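Local coordinates for protein Lon211 (Mycobacterium tuberculosis, PDB 6VBK) that forms the N-terminal domain of an ATP-dependent Lon protease, a region that probably helps to recognise and bind protein substrates, at residues P168-L181 against V195-H209. Numbering follows the deposited sequence.
Sequences PSTLADNSGYAPYL and VVERLELVIGWTRDH
In the helical bundle that follows the beta-rich part of the Lon N domain, P168, S169 and A172 of helix 168-173 pack on V195, R198 and L199 of helix 195-207. The two helices run in the same general direction, their axes approaching to 9.5 Å at 38°, and the apolar seam is close: P168 CB lies 3.6 Å from L199 CD1, and A172 CB 3.9 Å from L199 CD2. Beside it, R198 NH2 donates to S169 OG at 2.6 Å, with the hydroxyl near the guanidinium plane but the N-H bent (134°); chi1 of -177° turns OG away from the backbone N of S169, toward this donor. R198 NH1 bonds T192 O, just before its own helix. Toward R198, D173 offers charge without an aimed N-H, its OD1 3.4 Å from NE and well out of the guanidinium plane; its stronger partner is R105 of strand 96-112. Farther along, L181 CD2 meets W205 CB at 4.0 Å. Y180 CB makes a CH-pi contact over the H209 ring, 3.5 Å from its centroid. This packing, with helices 133-153 and 183-191 also touching 195-207, is that of the alpha-helical bundle of the Lon substrate-binding domain.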
loop_
_atom_site.group_PDB
_atom_site.type_symbol
_atom_site.label_atom_id
_atom_site.label_comp_id
_atom_site.label_asym_id
_atom_site.label_seq_id
_atom_site.Cartn_x
_atom_site.Cartn_y
_atom_site.Cartn_z
ATOM N N PRO B 168 24.992 -8.562 -2.724
ATOM C CA PRO B 168 25.594 -7.592 -1.794
ATOM C C PRO B 168 24.691 -7.217 -0.633
ATOM O O PRO B 168 25.194 -6.879 0.446
ATOM C CB PRO B 168 25.885 -6.382 -2.693
ATOM C CG PRO B 168 25.932 -6.936 -4.081
ATOM C CD PRO B 168 24.929 -8.044 -4.100
ATOM N N SER B 169 23.370 -7.260 -0.818
ATOM C CA SER B 169 22.462 -6.925 0.274
ATOM C C SER B 169 22.524 -7.976 1.375
ATOM O O SER B 169 22.599 -7.643 2.563
ATOM C CB SER B 169 21.035 -6.774 -0.255
ATOM O OG SER B 169 20.148 -6.372 0.775
ATOM N N THR B 170 22.498 -9.256 0.995
ATOM C CA THR B 170 22.618 -10.326 1.981
ATOM C C THR B 170 23.974 -10.283 2.674
ATOM O O THR B 170 24.075 -10.543 3.879
ATOM C CB THR B 170 22.402 -11.682 1.309
ATOM O OG1 THR B 170 21.151 -11.676 0.610
ATOM C CG2 THR B 170 22.394 -12.799 2.345
ATOM N N LEU B 171 25.028 -9.951 1.924
ATOM C CA LEU B 171 26.361 -9.845 2.512
ATOM C C LEU B 171 26.417 -8.746 3.565
ATOM O O LEU B 171 27.015 -8.929 4.632
ATOM C CB LEU B 171 27.393 -9.586 1.416
ATOM C CG LEU B 171 28.814 -9.246 1.868
ATOM C CD1 LEU B 171 29.456 -10.427 2.581
ATOM C CD2 LEU B 171 29.659 -8.801 0.681
ATOM N N ALA B 172 25.806 -7.594 3.282
ATOM C CA ALA B 172 25.828 -6.499 4.245
ATOM C C ALA B 172 24.995 -6.830 5.476
ATOM O O ALA B 172 25.402 -6.535 6.606
ATOM C CB ALA B 172 25.335 -5.210 3.587
ATOM N N ASP B 173 23.834 -7.456 5.280
ATOM C CA ASP B 173 22.956 -7.790 6.395
ATOM C C ASP B 173 23.492 -8.922 7.262
ATOM O O ASP B 173 22.988 -9.115 8.373
ATOM C CB ASP B 173 21.565 -8.150 5.874
ATOM C CG ASP B 173 20.790 -6.933 5.408
ATOM O OD1 ASP B 173 21.070 -5.826 5.915
ATOM O OD2 ASP B 173 19.899 -7.081 4.545
ATOM N N ASN B 174 24.496 -9.669 6.796
ATOM C CA ASN B 174 25.103 -10.696 7.633
ATOM C C ASN B 174 25.924 -10.104 8.771
ATOM O O ASN B 174 26.308 -10.841 9.686
ATOM C CB ASN B 174 25.972 -11.626 6.782
ATOM C CG ASN B 174 26.287 -12.940 7.481
ATOM O OD1 ASN B 174 27.350 -13.099 8.080
ATOM N ND2 ASN B 174 25.356 -13.887 7.408
ATOM N N SER B 175 26.190 -8.795 8.743
ATOM C CA SER B 175 26.897 -8.127 9.828
ATOM C C SER B 175 26.111 -8.122 11.133
ATOM O O SER B 175 26.683 -7.795 12.178
ATOM C CB SER B 175 27.237 -6.692 9.422
ATOM O OG SER B 175 26.072 -5.976 9.052
ATOM N N GLY B 176 24.823 -8.469 11.099
ATOM C CA GLY B 176 24.047 -8.572 12.322
ATOM C C GLY B 176 24.541 -9.644 13.269
ATOM O O GLY B 176 24.233 -9.594 14.465
ATOM N N TYR B 177 25.296 -10.621 12.763
ATOM C CA TYR B 177 25.907 -11.635 13.611
ATOM C C TYR B 177 27.221 -11.177 14.227
ATOM O O TYR B 177 27.748 -11.868 15.106
ATOM C CB TYR B 177 26.158 -12.919 12.814
ATOM C CG TYR B 177 24.918 -13.721 12.486
ATOM C CD1 TYR B 177 24.265 -14.457 13.466
ATOM C CD2 TYR B 177 24.418 -13.764 11.191
ATOM C CE1 TYR B 177 23.138 -15.200 13.168
ATOM C CE2 TYR B 177 23.293 -14.506 10.883
ATOM C CZ TYR B 177 22.657 -15.221 11.876
ATOM O OH TYR B 177 21.537 -15.961 11.574
ATOM N N ALA B 178 27.755 -10.043 13.793
ATOM C CA ALA B 178 29.084 -9.624 14.214
ATOM C C ALA B 178 29.043 -9.084 15.637
ATOM O O ALA B 178 28.285 -8.147 15.912
ATOM C CB ALA B 178 29.629 -8.563 13.268
ATOM N N PRO B 179 29.828 -9.638 16.566
ATOM C CA PRO B 179 29.881 -9.047 17.910
ATOM C C PRO B 179 30.591 -7.708 17.941
ATOM O O PRO B 179 30.339 -6.908 18.852
ATOM C CB PRO B 179 30.631 -10.106 18.729
ATOM C CG PRO B 179 31.460 -10.837 17.723
ATOM C CD PRO B 179 30.657 -10.850 16.452
ATOM N N TYR B 180 31.460 -7.430 16.973
ATOM C CA TYR B 180 32.240 -6.200 16.973
ATOM C C TYR B 180 31.450 -4.992 16.482
ATOM O O TYR B 180 32.033 -3.915 16.321
ATOM C CB TYR B 180 33.505 -6.375 16.126
ATOM C CG TYR B 180 33.264 -6.875 14.720
ATOM C CD1 TYR B 180 32.953 -5.995 13.691
ATOM C CD2 TYR B 180 33.367 -8.226 14.417
ATOM C CE1 TYR B 180 32.740 -6.447 12.404
ATOM C CE2 TYR B 180 33.158 -8.688 13.131
ATOM C CZ TYR B 180 32.843 -7.794 12.129
ATOM O OH TYR B 180 32.632 -8.248 10.848
ATOM N N LEU B 181 30.150 -5.143 16.245
ATOM C CA LEU B 181 29.288 -4.040 15.853
ATOM C C LEU B 181 28.231 -3.820 16.925
ATOM O O LEU B 181 27.714 -4.778 17.508
ATOM C CB LEU B 181 28.621 -4.304 14.497
ATOM C CG LEU B 181 29.475 -4.068 13.249
ATOM C CD1 LEU B 181 28.684 -4.394 11.992
ATOM C CD2 LEU B 181 29.982 -2.634 13.207
ATOM N N VAL B 195 21.454 -0.609 -0.952
ATOM C CA VAL B 195 22.555 -1.520 -0.655
ATOM C C VAL B 195 23.901 -0.815 -0.780
ATOM O O VAL B 195 24.851 -1.147 -0.058
ATOM C CB VAL B 195 22.472 -2.764 -1.564
ATOM C CG1 VAL B 195 22.575 -2.374 -3.031
ATOM C CG2 VAL B 195 23.551 -3.774 -1.194
ATOM N N VAL B 196 24.011 0.169 -1.677
ATOM C CA VAL B 196 25.269 0.897 -1.830
ATOM C C VAL B 196 25.616 1.637 -0.545
ATOM O O VAL B 196 26.770 1.635 -0.101
ATOM C CB VAL B 196 25.196 1.851 -3.038
ATOM C CG1 VAL B 196 26.209 2.977 -2.898
ATOM C CG2 VAL B 196 25.433 1.084 -4.330
ATOM N N GLU B 197 24.618 2.264 0.083
ATOM C CA GLU B 197 24.863 2.988 1.326
ATOM C C GLU B 197 25.286 2.048 2.449
ATOM O O GLU B 197 26.223 2.350 3.195
ATOM C CB GLU B 197 23.617 3.771 1.732
ATOM C CG GLU B 197 23.280 4.951 0.839
ATOM C CD GLU B 197 21.997 5.640 1.260
ATOM O OE1 GLU B 197 20.909 5.074 1.020
ATOM O OE2 GLU B 197 22.075 6.740 1.846
ATOM N N ARG B 198 24.608 0.906 2.585
ATOM C CA ARG B 198 24.910 -0.010 3.683
ATOM C C ARG B 198 26.331 -0.549 3.581
ATOM O O ARG B 198 27.089 -0.519 4.558
ATOM C CB ARG B 198 23.907 -1.163 3.703
ATOM C CG ARG B 198 22.499 -0.759 4.086
ATOM C CD ARG B 198 21.772 -1.923 4.732
ATOM N NE ARG B 198 21.883 -3.147 3.948
ATOM C CZ ARG B 198 21.070 -3.468 2.949
ATOM N NH1 ARG B 198 20.083 -2.651 2.607
ATOM N NH2 ARG B 198 21.243 -4.605 2.291
ATOM N N LEU B 199 26.704 -1.064 2.408
ATOM C CA LEU B 199 28.071 -1.537 2.207
ATOM C C LEU B 199 29.072 -0.424 2.485
ATOM O O LEU B 199 30.048 -0.617 3.217
ATOM C CB LEU B 199 28.236 -2.078 0.786
ATOM C CG LEU B 199 27.576 -3.428 0.497
ATOM C CD1 LEU B 199 27.512 -3.681 -0.998
ATOM C CD2 LEU B 199 28.334 -4.545 1.196
ATOM N N GLU B 200 28.823 0.761 1.925
ATOM C CA GLU B 200 29.654 1.925 2.200
ATOM C C GLU B 200 29.621 2.319 3.674
ATOM O O GLU B 200 30.580 2.924 4.165
ATOM C CB GLU B 200 29.204 3.073 1.291
ATOM C CG GLU B 200 29.442 2.901 -0.194
ATOM C CD GLU B 200 28.892 4.067 -0.996
ATOM O OE1 GLU B 200 28.168 4.897 -0.411
ATOM O OE2 GLU B 200 29.162 4.148 -2.212
ATOM N N LEU B 201 28.554 1.964 4.395
ATOM C CA LEU B 201 28.519 2.183 5.839
ATOM C C LEU B 201 29.330 1.129 6.583
ATOM O O LEU B 201 30.162 1.463 7.433
ATOM C CB LEU B 201 27.073 2.183 6.342
ATOM C CG LEU B 201 26.267 3.473 6.204
ATOM C CD1 LEU B 201 24.784 3.206 6.415
ATOM C CD2 LEU B 201 26.766 4.518 7.188
ATOM N N VAL B 202 29.098 -0.152 6.279
ATOM C CA VAL B 202 29.736 -1.218 7.046
ATOM C C VAL B 202 31.217 -1.339 6.697
ATOM O O VAL B 202 32.022 -1.773 7.530
ATOM C CB VAL B 202 28.986 -2.549 6.837
ATOM C CG1 VAL B 202 29.112 -3.022 5.396
ATOM C CG2 VAL B 202 29.490 -3.611 7.805
ATOM N N ILE B 203 31.605 -0.960 5.476
ATOM C CA ILE B 203 33.017 -1.005 5.101
ATOM C C ILE B 203 33.826 -0.048 5.968
ATOM O O ILE B 203 34.928 -0.379 6.425
ATOM C CB ILE B 203 33.184 -0.697 3.601
ATOM C CG1 ILE B 203 32.832 -1.925 2.758
ATOM C CG2 ILE B 203 34.599 -0.228 3.293
ATOM C CD1 ILE B 203 32.829 -1.661 1.265
ATOM N N GLY B 204 33.289 1.147 6.220
ATOM C CA GLY B 204 33.982 2.092 7.079
ATOM C C GLY B 204 34.059 1.626 8.521
ATOM O O GLY B 204 35.096 1.773 9.174
ATOM N N TRP B 205 32.965 1.060 9.038
ATOM C CA TRP B 205 32.972 0.553 10.407
ATOM C C TRP B 205 33.893 -0.650 10.555
ATOM O O TRP B 205 34.516 -0.826 11.608
ATOM C CB TRP B 205 31.553 0.183 10.842
ATOM C CG TRP B 205 30.568 1.306 10.722
ATOM C CD1 TRP B 205 30.849 2.642 10.678
ATOM C CD2 TRP B 205 29.144 1.192 10.619
ATOM N NE1 TRP B 205 29.687 3.365 10.558
ATOM C CE2 TRP B 205 28.626 2.499 10.520
ATOM C CE3 TRP B 205 28.256 0.111 10.603
ATOM C CZ2 TRP B 205 27.262 2.755 10.406
ATOM C CZ3 TRP B 205 26.901 0.368 10.490
ATOM C CH2 TRP B 205 26.417 1.678 10.393
ATOM N N THR B 206 33.992 -1.485 9.518
ATOM C CA THR B 206 34.856 -2.658 9.590
ATOM C C THR B 206 36.325 -2.260 9.567
ATOM O O THR B 206 37.144 -2.841 10.289
ATOM C CB THR B 206 34.549 -3.610 8.434
ATOM O OG1 THR B 206 33.131 -3.782 8.318
ATOM C CG2 THR B 206 35.197 -4.964 8.675
ATOM N N ARG B 207 36.677 -1.276 8.737
ATOM C CA ARG B 207 38.058 -0.813 8.676
ATOM C C ARG B 207 38.488 -0.187 9.997
ATOM O O ARG B 207 39.598 -0.436 10.479
ATOM C CB ARG B 207 38.220 0.189 7.534
ATOM C CG ARG B 207 39.659 0.465 7.133
ATOM C CD ARG B 207 39.978 -0.192 5.803
ATOM N NE ARG B 207 38.957 0.103 4.801
ATOM C CZ ARG B 207 39.021 -0.279 3.530
ATOM N NH1 ARG B 207 40.065 -0.970 3.093
ATOM N NH2 ARG B 207 38.042 0.035 2.692
ATOM N N ASP B 208 37.617 0.624 10.600
ATOM C CA ASP B 208 37.954 1.287 11.854
ATOM C C ASP B 208 37.933 0.343 13.048
ATOM O O ASP B 208 38.294 0.762 14.152
ATOM C CB ASP B 208 37.006 2.461 12.096
ATOM C CG ASP B 208 37.175 3.563 11.072
ATOM O OD1 ASP B 208 38.122 3.484 10.263
ATOM O OD2 ASP B 208 36.358 4.506 11.072
ATOM N N HIS B 209 37.514 -0.907 12.859
ATOM C CA HIS B 209 37.675 -1.930 13.882
ATOM C C HIS B 209 38.871 -2.834 13.622
ATOM O O HIS B 209 39.440 -3.381 14.572
ATOM C CB HIS B 209 36.410 -2.787 13.992
ATOM C CG HIS B 209 36.447 -3.770 15.120
ATOM N ND1 HIS B 209 37.048 -5.006 15.012
ATOM C CD2 HIS B 209 35.966 -3.695 16.384
ATOM C CE1 HIS B 209 36.932 -5.652 16.159
ATOM N NE2 HIS B 209 36.280 -4.878 17.008
#